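Local coordinates for protein Pgp2 (PDB 6XJ6) that probably trims peptidoglycan peptides as an LD-carboxypeptidase of the YkuD family, and directs helical cell shape through a peptidoglycan-binding pocket on its NTF2 domain, at residues 190-193 and 194-198. Numbering follows the deposited sequence.
Sequences SDTN and TYLSF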
loop_
_atom_site.group_PDB
_atom_site.type_symbol
_atom_site.label_atom_id
_atom_site.label_comp_id
_atom_site.label_asym_id
_atom_site.label_seq_id
_atom_site.Cartn_x
_atom_site.Cartn_y
_atom_site.Cartn_z
ATOM N N SER A 190 0.506 -4.976 27.144
ATOM C CA SER A 190 0.564 -3.605 27.656
ATOM C C SER A 190 1.999 -3.214 28.001
ATOM O O SER A 190 2.257 -2.515 28.983
ATOM C CB SER A 190 -0.376 -3.415 28.848
ATOM O OG SER A 190 -1.725 -3.621 28.463
ATOM N N ASP A 191 2.939 -3.678 27.178
ATOM C CA ASP A 191 4.365 -3.389 27.334
ATOM C C ASP A 191 4.654 -2.109 26.561
ATOM O O ASP A 191 4.990 -2.131 25.377
ATOM C CB ASP A 191 5.184 -4.561 26.810
ATOM C CG ASP A 191 6.682 -4.318 26.874
ATOM O OD1 ASP A 191 7.106 -3.240 27.329
ATOM O OD2 ASP A 191 7.445 -5.222 26.467
ATOM N N THR A 192 4.532 -0.976 27.253
ATOM C CA THR A 192 4.600 0.324 26.593
ATOM C C THR A 192 5.934 0.526 25.887
ATOM O O THR A 192 5.977 0.945 24.724
ATOM C CB THR A 192 4.372 1.432 27.622
ATOM O OG1 THR A 192 3.212 1.128 28.408
ATOM C CG2 THR A 192 4.176 2.773 26.929
ATOM N N ASN A 193 7.041 0.234 26.572
ATOM C CA ASN A 193 8.352 0.561 26.019
ATOM C C ASN A 193 8.633 -0.228 24.745
ATOM O O ASN A 193 9.102 0.333 23.748
ATOM C CB ASN A 193 9.440 0.340 27.065
ATOM C CG ASN A 193 9.372 1.353 28.190
ATOM O OD1 ASN A 193 8.742 2.402 28.052
ATOM N ND2 ASN A 193 10.021 1.048 29.308
ATOM N N THR A 194 8.357 -1.534 24.753
ATOM C CA THR A 194 8.554 -2.323 23.539
ATOM C C THR A 194 7.624 -1.851 22.428
ATOM O O THR A 194 8.041 -1.714 21.272
ATOM C CB THR A 194 8.340 -3.809 23.834
ATOM O OG1 THR A 194 9.244 -4.228 24.864
ATOM C CG2 THR A 194 8.588 -4.648 22.579
ATOM N N TYR A 195 6.357 -1.607 22.760
ATOM C CA TYR A 195 5.390 -1.131 21.773
ATOM C C TYR A 195 5.879 0.150 21.106
ATOM O O TYR A 195 5.905 0.253 19.874
ATOM C CB TYR A 195 4.049 -0.917 22.477
ATOM C CG TYR A 195 2.952 -0.257 21.668
ATOM C CD1 TYR A 195 2.687 1.098 21.822
ATOM C CD2 TYR A 195 2.150 -0.989 20.797
ATOM C CE1 TYR A 195 1.678 1.713 21.113
ATOM C CE2 TYR A 195 1.132 -0.378 20.078
ATOM C CZ TYR A 195 0.901 0.971 20.249
ATOM O OH TYR A 195 -0.109 1.599 19.549
ATOM N N LEU A 196 6.300 1.128 21.908
ATOM C CA LEU A 196 6.727 2.413 21.367
ATOM C C LEU A 196 8.006 2.322 20.547
ATOM O O LEU A 196 8.245 3.190 19.702
ATOM C CB LEU A 196 6.914 3.427 22.496
ATOM C CG LEU A 196 5.647 3.844 23.238
ATOM C CD1 LEU A 196 5.994 4.715 24.431
ATOM C CD2 LEU A 196 4.696 4.576 22.298
ATOM N N SER A 197 8.832 1.300 20.766
ATOM C CA SER A 197 10.057 1.157 19.987
ATOM C C SER A 197 9.790 0.938 18.503
ATOM O O SER A 197 10.721 1.060 17.698
ATOM C CB SER A 197 10.893 -0.007 20.526
ATOM O OG SER A 197 10.347 -1.260 20.150
ATOM N N PHE A 198 8.558 0.615 18.118
ATOM C CA PHE A 198 8.229 0.369 16.724
ATOM C C PHE A 198 7.677 1.597 16.018
ATOM O O PHE A 198 7.213 1.483 14.883
ATOM C CB PHE A 198 7.245 -0.796 16.607
ATOM C CG PHE A 198 7.846 -2.117 16.976
ATOM C CD1 PHE A 198 7.576 -2.696 18.199
ATOM C CD2 PHE A 198 8.707 -2.761 16.108
ATOM C CE1 PHE A 198 8.134 -3.904 18.541
ATOM C CE2 PHE A 198 9.275 -3.972 16.445
ATOM C CZ PHE A 198 8.992 -4.543 17.667
#
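Asp191 caps the N-terminus of the short helix 192-196 by gripping Thr194 twice. Asp191 OD2 accepts a short hydrogen bond from Thr194 OG1 (2.6 Å), the hydroxyl approaching from above the carboxylate plane, 45° out of it. Asp191 OD1 takes a nearly straight but weak bond from Thr194 N at 3.3 Å, the capping bond of Asp191, at the N-cap position, to a backbone N-H of the first turn. With CG anti to the backbone N (chi1 177°), the Asp191 carboxylate swings forward over that turn, where its negative charge would probably interact favourably with the helix dipole. Behind the cap, Asp191 O receives Tyr195 N and Thr192 O receives Leu196 N (2.8 Å), both almost linearly. On another side of the helix, Thr192 and Leu196 lie alongside each other, the Thr192 methyl CG2 resting 3.6 Å from Leu196 CD1. Further along, Ser197 N reaches Asn193 O in a more bent bond (136°), while Ser197 OG turns back to donate to Thr194 O at 2.6 Å; the same hydroxyl is also hydrogen-bonded to Lys280 and lies over one face of the Phe198 ring, offset toward its rim. Ser190, with positive phi, is the first residue to leave helical geometry after helix 170-188 and forms its Schellman motif, directly before the N-cap. Within the NTF2-like domain, Thr192 and Leu196 pack on helix 212-223, whereas Thr194 touches Ala186 of helix 170-188. Tyr195 is buried, its ring edge-to-face with Phe223 and nearly parallel to Trp183, its hydroxyl hydrogen-bonded to Lys219, and Phe198 pairs through its backbone with Ile283 of strand 281-283.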